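Local coordinates for Lic12234 (Leptospira interrogans, PDB 4TZH), which is of unknown function but belongs to a leucine-rich repeat family of this human pathogen and may act as a virulence factor, at residues S139-L145 / N162-T168; L132-L138 / L155-L161. Where two conformers were deposited one is given. Residue numbers count along the deposited sequence, not the author numbering.

Contact 1 (S139-L145 / N162-T168); sequences SLSSNKL and NLWDNPT
Residues 139-145 and 162-168, offset by 23, run side by side in the same direction, each leaving a short parallel strand; their backbones match through Ser142 and Asp165 and diverge from Asn143 and Asn166 onward. The register pairs Ser139 with Asn162 (CA-CA 4.7 Å, a parallel bridge), Ser141 with Trp164 (4.6 Å) and Ser142 with Asp165 (4.7 Å). Ser142 (phi/psi 54/59) and Asp165 (55/51) both adopt left-handed conformations, so both segments turn at the same point. Backbone hydrogen bonds run from Leu140 N to Asn162 O (2.8 Å) and Ser142 N to Trp164 O (2.9 Å); Trp164 O also receives a CA-H...O contact from Ser141 CA (3.0 Å). Both segments belong to the LxLxxNxL part of successive leucine-rich repeats: Leu140 matches Leu163, Asn143 matches Asn166 at the consensus asparagine, and Thr168 replaces the final leucine, Leu145 in the first. Asn166, chi1 m, reaches back across the repeats: ND2 donates to Leu140 O (3.0 Å) and to Leu163 O (3.0 Å), while OD1 accepts from Leu145 N (3.2 Å) and weakly from Asn143 N (3.2 Å). Asn143 repeats the scheme one turn earlier, bonding Leu140 O, Leu117 O and Leu122 N. Hydroxyls add ties: Ser142 OG donates to Asp165 OD2 (2.6 Å), and Thr168 OG1 (chi1 p) to Leu145 O (2.7 Å). One water donates to Asn143 O and Thr168 OG1, 2.7 Å each. Apolar contact centres on Leu163 CD2, 3.8 Å from Leu140 CD1 and 3.9 Å from Leu145 CD1, all three leucines mt. Asn162 OD1 accepts from Trp164 N (3.0 Å), an Asx turn.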
ATOM      1  N   SER A 139      -1.818  -0.254   9.325  1.00 14.66           N
ATOM      2  CA  SER A 139      -2.687   0.784   9.834  1.00 14.58           C
ATOM      3  C   SER A 139      -3.994   0.780   9.095  1.00 16.54           C
ATOM      4  O   SER A 139      -3.988   0.911   7.864  1.00 16.45           O
ATOM      5  CB  SER A 139      -1.991   2.117   9.711  1.00 18.81           C
ATOM      6  OG  SER A 139      -2.764   3.036  10.455  1.00 30.25           O
ATOM      7  N   LEU A 140      -5.081   0.559   9.813  1.00 16.93           N
ATOM      8  CA  LEU A 140      -6.433   0.450   9.251  1.00 18.05           C
ATOM      9  C   LEU A 140      -7.355   1.445   9.950  1.00 18.33           C
ATOM     10  O   LEU A 140      -8.573   1.232   9.943  1.00 18.16           O
ATOM     11  CB  LEU A 140      -6.963  -0.991   9.466  1.00 20.01           C
ATOM     12  CG  LEU A 140      -6.243  -2.041   8.615  1.00 26.43           C
ATOM     13  CD1 LEU A 140      -6.414  -3.420   9.203  1.00 28.87           C
ATOM     14  CD2 LEU A 140      -6.723  -1.978   7.161  1.00 29.26           C
ATOM     15  N   SER A 141      -6.812   2.524  10.501  1.00 16.79           N
ATOM     16  CA  SER A 141      -7.693   3.420  11.223  0.50 16.35           C
ATOM     17  C   SER A 141      -8.682   4.097  10.308  1.00 20.20           C
ATOM     18  O   SER A 141      -8.410   4.279   9.115  1.00 19.09           O
ATOM     19  CB  SER A 141      -6.918   4.460  12.011  0.50 17.08           C
ATOM     20  OG  SER A 141      -6.047   5.193  11.165  0.50 17.78           O
ATOM     21  N   SER A 142      -9.852   4.449  10.849  1.00 18.44           N
ATOM     22  CA  SER A 142     -10.875   5.122  10.054  1.00 18.98           C
ATOM     23  C   SER A 142     -11.250   4.389   8.792  1.00 22.25           C
ATOM     24  O   SER A 142     -11.157   4.928   7.691  1.00 22.32           O
ATOM     25  CB  SER A 142     -10.468   6.560   9.753  1.00 22.48           C
ATOM     26  OG  SER A 142     -10.274   7.278  10.960  1.00 26.91           O
ATOM     27  N   ASN A 143     -11.714   3.163   8.954  1.00 19.20           N
ATOM     28  CA  ASN A 143     -12.254   2.350   7.866  1.00 18.95           C
ATOM     29  C   ASN A 143     -13.680   1.965   8.265  1.00 22.74           C
ATOM     30  O   ASN A 143     -14.278   2.640   9.108  1.00 23.41           O
ATOM     31  CB  ASN A 143     -11.353   1.153   7.578  1.00 18.33           C
ATOM     32  CG  ASN A 143     -10.292   1.532   6.568  1.00 20.36           C
ATOM     33  OD1 ASN A 143     -10.555   1.512   5.370  1.00 19.95           O
ATOM     34  ND2 ASN A 143      -9.117   1.966   7.010  1.00 17.85           N
ATOM     35  N   LYS A 144     -14.250   0.934   7.642  1.00 21.79           N
ATOM     36  CA  LYS A 144     -15.632   0.529   7.942  1.00 22.88           C
ATOM     37  C   LYS A 144     -15.615  -0.959   8.296  1.00 24.42           C
ATOM     38  O   LYS A 144     -16.509  -1.731   7.917  1.00 25.67           O
ATOM     39  CB  LYS A 144     -16.522   0.825   6.712  1.00 26.16           C
ATOM     40  CG  LYS A 144     -16.596   2.316   6.341  1.00 30.59           C
ATOM     41  CD  LYS A 144     -17.432   3.153   7.313  1.00 37.56           C
ATOM     42  CE  LYS A 144     -17.245   4.633   7.065  1.00 42.57           C
ATOM     43  NZ  LYS A 144     -17.847   5.453   8.148  1.00 49.64           N
ATOM     44  N   LEU A 145     -14.573  -1.382   9.020  1.00 23.15           N
ATOM     45  CA  LEU A 145     -14.325  -2.786   9.309  1.00 23.79           C
ATOM     46  C   LEU A 145     -15.426  -3.447  10.061  1.00 26.40           C
ATOM     47  O   LEU A 145     -15.952  -2.875  11.012  1.00 25.78           O
ATOM     48  CB  LEU A 145     -13.033  -2.992  10.091  1.00 23.40           C
ATOM     49  CG  LEU A 145     -11.758  -2.637   9.356  1.00 24.91           C
ATOM     50  CD1 LEU A 145     -10.592  -2.720  10.316  1.00 26.34           C
ATOM     51  CD2 LEU A 145     -11.517  -3.546   8.155  1.00 25.60           C
ATOM     52  N   ASN A 162      -3.125  -1.110  13.870  1.00 15.34           N
ATOM     53  CA  ASN A 162      -3.918   0.049  14.282  1.00 15.03           C
ATOM     54  C   ASN A 162      -5.317  -0.039  13.705  1.00 17.55           C
ATOM     55  O   ASN A 162      -5.491   0.025  12.483  1.00 17.19           O
ATOM     56  CB  ASN A 162      -3.195   1.318  13.854  1.00 15.03           C
ATOM     57  CG  ASN A 162      -3.809   2.511  14.530  1.00 21.52           C
ATOM     58  OD1 ASN A 162      -5.023   2.612  14.634  1.00 19.35           O
ATOM     59  ND2 ASN A 162      -2.944   3.366  15.124  1.00 23.30           N
ATOM     60  N   LEU A 163      -6.289  -0.197  14.590  1.00 15.85           N
ATOM     61  CA  LEU A 163      -7.705  -0.336  14.221  1.00 16.14           C
ATOM     62  C   LEU A 163      -8.520   0.827  14.760  1.00 18.39           C
ATOM     63  O   LEU A 163      -9.742   0.722  14.831  1.00 18.88           O
ATOM     64  CB  LEU A 163      -8.302  -1.674  14.756  1.00 18.43           C
ATOM     65  CG  LEU A 163      -7.531  -2.925  14.292  1.00 23.45           C
ATOM     66  CD1 LEU A 163      -8.091  -4.180  14.959  1.00 25.01           C
ATOM     67  CD2 LEU A 163      -7.606  -3.082  12.788  1.00 25.05           C
ATOM     68  N   TRP A 164      -7.870   1.951  15.135  1.00 16.68           N
ATOM     69  CA  TRP A 164      -8.634   3.076  15.676  1.00 17.08           C
ATOM     70  C   TRP A 164      -9.766   3.510  14.756  1.00 18.53           C
ATOM     71  O   TRP A 164      -9.657   3.428  13.534  1.00 17.95           O
ATOM     72  CB  TRP A 164      -7.735   4.294  15.872  1.00 17.29           C
ATOM     73  CG  TRP A 164      -6.779   4.200  17.044  1.00 17.93           C
ATOM     74  CD1 TRP A 164      -6.941   3.494  18.202  1.00 20.61           C
ATOM     75  CD2 TRP A 164      -5.555   4.922  17.182  1.00 17.79           C
ATOM     76  NE1 TRP A 164      -5.863   3.719  19.052  1.00 19.78           N
ATOM     77  CE2 TRP A 164      -4.991   4.571  18.436  1.00 19.46           C
ATOM     78  CE3 TRP A 164      -4.850   5.792  16.352  1.00 17.86           C
ATOM     79  CZ2 TRP A 164      -3.776   5.102  18.884  1.00 19.51           C
ATOM     80  CZ3 TRP A 164      -3.645   6.321  16.795  1.00 19.15           C
ATOM     81  CH2 TRP A 164      -3.109   5.955  18.034  1.00 19.81           C
ATOM     82  N   ASP A 165     -10.842   4.032  15.355  1.00 20.20           N
ATOM     83  CA  ASP A 165     -11.970   4.575  14.597  1.00 20.84           C
ATOM     84  C   ASP A 165     -12.578   3.593  13.599  1.00 23.32           C
ATOM     85  O   ASP A 165     -12.790   3.927  12.419  1.00 23.23           O
ATOM     86  CB  ASP A 165     -11.625   5.925  13.944  1.00 22.25           C
ATOM     87  CG  ASP A 165     -12.815   6.608  13.260  1.00 33.03           C
ATOM     88  OD1 ASP A 165     -13.955   6.471  13.764  1.00 35.87           O
ATOM     89  OD2 ASP A 165     -12.605   7.274  12.220  1.00 35.78           O
ATOM     90  N   ASN A 166     -12.901   2.396  14.085  1.00 22.38           N
ATOM     91  CA  ASN A 166     -13.680   1.406  13.323  1.00 22.49           C
ATOM     92  C   ASN A 166     -14.817   0.985  14.244  1.00 25.64           C
ATOM     93  O   ASN A 166     -14.878  -0.171  14.688  1.00 24.07           O
ATOM     94  CB  ASN A 166     -12.843   0.205  12.877  1.00 19.79           C
ATOM     95  CG  ASN A 166     -11.998   0.520  11.693  1.00 21.33           C
ATOM     96  OD1 ASN A 166     -12.475   0.496  10.551  1.00 22.02           O
ATOM     97  ND2 ASN A 166     -10.701   0.810  11.944  1.00 20.24           N
ATOM     98  N   PRO A 167     -15.767   1.919  14.513  1.00 24.66           N
ATOM     99  CA  PRO A 167     -16.872   1.584  15.431  1.00 26.28           C
ATOM    100  C   PRO A 167     -17.813   0.495  14.936  1.00 32.18           C
ATOM    101  O   PRO A 167     -18.591  -0.037  15.727  1.00 33.56           O
ATOM    102  CB  PRO A 167     -17.590   2.923  15.646  1.00 28.51           C
ATOM    103  CG  PRO A 167     -17.261   3.728  14.445  1.00 30.70           C
ATOM    104  CD  PRO A 167     -15.849   3.326  14.066  1.00 25.75           C
ATOM    105  N   THR A 168     -17.737   0.169  13.636  1.00 29.32           N
ATOM    106  CA  THR A 168     -18.496  -0.881  12.949  1.00 29.60           C
ATOM    107  C   THR A 168     -17.962  -2.286  13.296  1.00 32.77           C
ATOM    108  O   THR A 168     -18.629  -3.283  13.027  1.00 33.34           O
ATOM    109  CB  THR A 168     -18.443  -0.653  11.425  1.00 29.72           C
ATOM    110  OG1 THR A 168     -17.067  -0.434  11.047  1.00 27.22           O
ATOM    111  CG2 THR A 168     -19.280   0.548  10.972  1.00 31.63           C
TER
HETATM  112  O   HOH W   1     -16.121   2.066  11.022  1.00 26.32           O

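Contact 2 (L132-L138 / L155-L161)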
ATOM      1  N   LEU A 132       1.703 -11.700   3.900  1.00 22.65           N
ATOM      2  CA  LEU A 132       2.686 -10.611   4.022  1.00 20.92           C
ATOM      3  C   LEU A 132       3.631 -10.862   5.173  1.00 24.21           C
ATOM      4  O   LEU A 132       3.581 -10.208   6.206  1.00 23.29           O
ATOM      5  CB  LEU A 132       1.970  -9.266   4.144  1.00 18.81           C
ATOM      6  CG  LEU A 132       1.125  -8.918   2.918  1.00 21.22           C
ATOM      7  CD1 LEU A 132       0.359  -7.643   3.170  1.00 21.93           C
ATOM      8  CD2 LEU A 132       2.010  -8.754   1.658  1.00 23.91           C
ATOM      9  N   GLU A 133       4.537 -11.829   4.979  1.00 22.68           N
ATOM     10  CA  GLU A 133       5.415 -12.286   6.058  1.00 24.73           C
ATOM     11  C   GLU A 133       6.318 -11.237   6.661  1.00 24.58           C
ATOM     12  O   GLU A 133       6.724 -11.379   7.818  1.00 25.24           O
ATOM     13  CB  GLU A 133       6.276 -13.480   5.606  1.00 27.73           C
ATOM     14  CG  GLU A 133       5.471 -14.665   5.099  1.00 38.64           C
ATOM     15  CD  GLU A 133       6.221 -15.955   4.827  1.00 69.62           C
ATOM     16  OE1 GLU A 133       7.160 -16.283   5.589  1.00 66.69           O
ATOM     17  OE2 GLU A 133       5.809 -16.677   3.890  1.00 70.80           O
ATOM     18  N   ASN A 134       6.668 -10.184   5.882  1.00 19.76           N
ATOM     19  CA  ASN A 134       7.583  -9.185   6.385  1.00 18.93           C
ATOM     20  C   ASN A 134       6.852  -7.944   6.942  1.00 18.68           C
ATOM     21  O   ASN A 134       7.492  -6.968   7.296  1.00 18.40           O
ATOM     22  CB  ASN A 134       8.520  -8.790   5.249  1.00 19.45           C
ATOM     23  CG  ASN A 134       9.543  -9.864   4.995  1.00 21.27           C
ATOM     24  OD1 ASN A 134       9.697 -10.343   3.852  1.00 22.15           O
ATOM     25  ND2 ASN A 134      10.257 -10.234   6.040  1.00 22.40           N
ATOM     26  N   LEU A 135       5.513  -8.008   7.035  1.00 18.40           N
ATOM     27  CA  LEU A 135       4.768  -6.842   7.496  1.00 17.94           C
ATOM     28  C   LEU A 135       5.032  -6.567   8.965  1.00 20.10           C
ATOM     29  O   LEU A 135       4.837  -7.481   9.788  1.00 20.55           O
ATOM     30  CB  LEU A 135       3.290  -7.047   7.209  1.00 17.79           C
ATOM     31  CG  LEU A 135       2.445  -5.781   7.137  1.00 19.75           C
ATOM     32  CD1 LEU A 135       2.856  -4.905   5.946  1.00 19.09           C
ATOM     33  CD2 LEU A 135       0.987  -6.131   7.085  1.00 21.32           C
ATOM     34  N   VAL A 136       5.414  -5.321   9.293  1.00 17.93           N
ATOM     35  CA  VAL A 136       5.732  -4.875  10.644  0.80 18.35           C
ATOM     36  C   VAL A 136       4.652  -3.926  11.171  1.00 19.12           C
ATOM     37  O   VAL A 136       4.356  -3.878  12.367  1.00 20.05           O
ATOM     38  CB  VAL A 136       7.133  -4.218  10.641  0.80 22.95           C
ATOM     39  CG1 VAL A 136       7.490  -3.621  11.996  0.80 24.39           C
ATOM     40  CG2 VAL A 136       8.206  -5.227  10.208  0.80 23.13           C
ATOM     41  N   SER A 137       4.068  -3.142  10.257  1.00 17.18           N
ATOM     42  CA  SER A 137       3.074  -2.176  10.703  1.00 16.32           C
ATOM     43  C   SER A 137       1.901  -2.171   9.730  1.00 16.85           C
ATOM     44  O   SER A 137       2.105  -2.079   8.513  1.00 16.41           O
ATOM     45  CB  SER A 137       3.708  -0.784  10.754  1.00 18.48           C
ATOM     46  OG  SER A 137       2.732   0.144  11.209  1.00 24.27           O
ATOM     47  N   LEU A 138       0.684  -2.312  10.271  1.00 15.70           N
ATOM     48  CA  LEU A 138      -0.529  -2.320   9.461  1.00 15.28           C
ATOM     49  C   LEU A 138      -1.485  -1.315  10.073  1.00 14.73           C
ATOM     50  O   LEU A 138      -1.922  -1.531  11.214  1.00 16.47           O
ATOM     51  CB  LEU A 138      -1.141  -3.710   9.406  1.00 17.18           C
ATOM     52  CG  LEU A 138      -2.463  -3.880   8.671  1.00 18.58           C
ATOM     53  CD1 LEU A 138      -2.380  -3.374   7.217  1.00 18.97           C
ATOM     54  CD2 LEU A 138      -2.913  -5.339   8.695  1.00 21.29           C
ATOM     55  N   LEU A 155       0.780 -13.141  10.484  1.00 28.55           N
ATOM     56  CA  LEU A 155       1.779 -12.074  10.327  1.00 26.95           C
ATOM     57  C   LEU A 155       2.651 -12.004  11.576  1.00 29.88           C
ATOM     58  O   LEU A 155       2.452 -11.173  12.454  1.00 27.33           O
ATOM     59  CB  LEU A 155       1.086 -10.725  10.041  1.00 26.23           C
ATOM     60  CG  LEU A 155       0.139 -10.707   8.839  1.00 30.64           C
ATOM     61  CD1 LEU A 155      -0.491  -9.340   8.706  1.00 29.97           C
ATOM     62  CD2 LEU A 155       0.850 -11.078   7.555  1.00 34.88           C
ATOM     63  N   LYS A 156       3.642 -12.895  11.635  1.00 28.13           N
ATOM     64  CA  LYS A 156       4.480 -13.052  12.828  1.00 28.18           C
ATOM     65  C   LYS A 156       5.435 -11.904  13.122  1.00 29.97           C
ATOM     66  O   LYS A 156       5.894 -11.783  14.264  1.00 30.25           O
ATOM     67  CB  LYS A 156       5.250 -14.387  12.785  1.00 32.63           C
ATOM     68  CG  LYS A 156       4.355 -15.610  12.580  1.00 40.51           C
ATOM     69  CD  LYS A 156       3.411 -15.853  13.757  1.00 54.05           C
ATOM     70  CE  LYS A 156       2.521 -17.050  13.532  1.00 69.18           C
ATOM     71  NZ  LYS A 156       1.596 -17.265  14.676  1.00 77.46           N
ATOM     72  N   LYS A 157       5.713 -11.032  12.137  1.00 23.48           N
ATOM     73  CA  LYS A 157       6.608  -9.905  12.355  1.00 23.57           C
ATOM     74  C   LYS A 157       5.799  -8.630  12.641  1.00 23.95           C
ATOM     75  O   LYS A 157       6.386  -7.578  12.907  1.00 24.12           O
ATOM     76  CB  LYS A 157       7.472  -9.691  11.116  1.00 26.96           C
ATOM     77  CG  LYS A 157       8.609 -10.713  11.001  1.00 33.28           C
ATOM     78  CD  LYS A 157       9.473 -10.450   9.773  1.00 32.58           C
ATOM     79  CE  LYS A 157      10.157  -9.104   9.749  1.00 39.26           C
ATOM     80  NZ  LYS A 157      11.269  -9.114   8.761  1.00 49.16           N
ATOM     81  N   LEU A 158       4.463  -8.756  12.659  1.00 22.12           N
ATOM     82  CA  LEU A 158       3.627  -7.572  12.884  1.00 21.53           C
ATOM     83  C   LEU A 158       3.849  -7.045  14.311  1.00 23.48           C
ATOM     84  O   LEU A 158       3.704  -7.803  15.296  1.00 24.42           O
ATOM     85  CB  LEU A 158       2.177  -7.926  12.614  1.00 21.00           C
ATOM     86  CG  LEU A 158       1.237  -6.731  12.459  1.00 21.17           C
ATOM     87  CD1 LEU A 158       1.618  -5.900  11.238  1.00 20.69           C
ATOM     88  CD2 LEU A 158      -0.196  -7.173  12.401  1.00 23.58           C
ATOM     89  N   ARG A 159       4.193  -5.753  14.416  1.00 22.00           N
ATOM     90  CA  ARG A 159       4.474  -5.121  15.705  1.00 21.77           C
ATOM     91  C   ARG A 159       3.423  -4.109  16.094  1.00 21.72           C
ATOM     92  O   ARG A 159       3.240  -3.828  17.279  1.00 21.79           O
ATOM     93  CB  ARG A 159       5.892  -4.526  15.717  1.00 27.46           C
ATOM     94  CG  ARG A 159       7.010  -5.595  15.577  1.00 35.73           C
ATOM     95  CD  ARG A 159       6.947  -6.679  16.663  1.00 40.89           C
ATOM     96  NE  ARG A 159       7.823  -7.833  16.409  1.00 46.58           N
ATOM     97  CZ  ARG A 159       7.410  -9.079  16.185  1.00 53.69           C
ATOM     98  NH1 ARG A 159       6.114  -9.364  16.154  1.00 33.12           N
ATOM     99  NH2 ARG A 159       8.288 -10.048  15.974  1.00 45.98           N
ATOM    100  N   ILE A 160       2.733  -3.532  15.100  1.00 18.14           N
ATOM    101  CA  ILE A 160       1.657  -2.575  15.335  1.00 18.02           C
ATOM    102  C   ILE A 160       0.494  -2.907  14.449  1.00 18.03           C
ATOM    103  O   ILE A 160       0.655  -2.979  13.215  1.00 17.07           O
ATOM    104  CB  ILE A 160       2.069  -1.103  15.087  1.00 20.85           C
ATOM    105  CG1 ILE A 160       3.259  -0.688  15.986  1.00 22.74           C
ATOM    106  CG2 ILE A 160       0.869  -0.178  15.323  1.00 23.13           C
ATOM    107  CD1 ILE A 160       3.644   0.793  15.806  1.00 31.79           C
ATOM    108  N   LEU A 161      -0.690  -3.074  15.068  1.00 17.46           N
ATOM    109  CA  LEU A 161      -1.928  -3.234  14.318  1.00 17.30           C
ATOM    110  C   LEU A 161      -2.841  -2.079  14.753  1.00 17.38           C
ATOM    111  O   LEU A 161      -3.249  -2.063  15.926  1.00 18.93           O
ATOM    112  CB  LEU A 161      -2.598  -4.591  14.597  1.00 19.13           C
ATOM    113  CG  LEU A 161      -3.955  -4.808  13.955  1.00 20.32           C
ATOM    114  CD1 LEU A 161      -3.866  -4.760  12.424  1.00 20.77           C
ATOM    115  CD2 LEU A 161      -4.550  -6.163  14.390  1.00 22.70           C
TER
HETATM  116  O   HOH W   2       4.431 -10.171   9.667  1.00 25.63           O
HETATM  117  O   HOH W   3       5.731 -13.505   9.520  1.00 38.40           O
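Leu155 begins the later copy of the repeat: its CD1 lies 3.9 Å from Leu135 CD2 and its CD2 4.0 Å from Leu132 CB, joining the leucine core. Type I turns, Leu132-Leu135 and Leu155-Leu158, lead into both strands. At Lys156 and Lys157 water mediates: one molecule accepts from Lys157 N (2.9 Å) and donates to Leu135 O (2.7 Å) and Glu133 O (3.2 Å), while Lys157 CD lies 3.5 Å from Glu133 O. Leu158 turns CD1 inward, 4.0 Å from Leu138 CB and 4.2 Å from Leu135 CG. Direct backbone bonding starts at Arg159, where Val136 O accepts from Arg159 N (2.8 Å) and Ile160 N (3.2 Å). Ile160 O then takes Leu138 N (3.0 Å), and Ile160 bridges Ser137 in parallel, both side chains on the face opposite the leucines. Leu161 pairs with Leu138 on the core face, CD1 to CD2 3.9 Å. Such stacked leucines between parallel turns are the hallmark of the leucine-rich repeat. Strand 137-139 lies between 114-116, whose Leu115 meets Leu135 and Leu138, and 160-162, which 186-188 follows across the sheet; Leu152, in the intervening loop, packs on Leu138 and Leu161.

Overall arrangement
From the N terminus the chain passes through 132-138 and straight on into 139-145, completing the strand of one repeat and the turn beyond it. Residues 146-154 then wind back to start the next repeat, where 155-161 returns beside 132-138 to close contact 2. The chain continues directly into 162-168, which closes contact 1 against 139-145. The segments thus alternate along the chain and the two contacts cross, as they do wherever one solenoid coil is laid on the next. Their centres are 17 Å apart, contact 2 joining the strand entrances and contact 1 the exits; at the junction Asn162 N and Leu138 O lie 2.9 Å apart, a probable hydrogen bond.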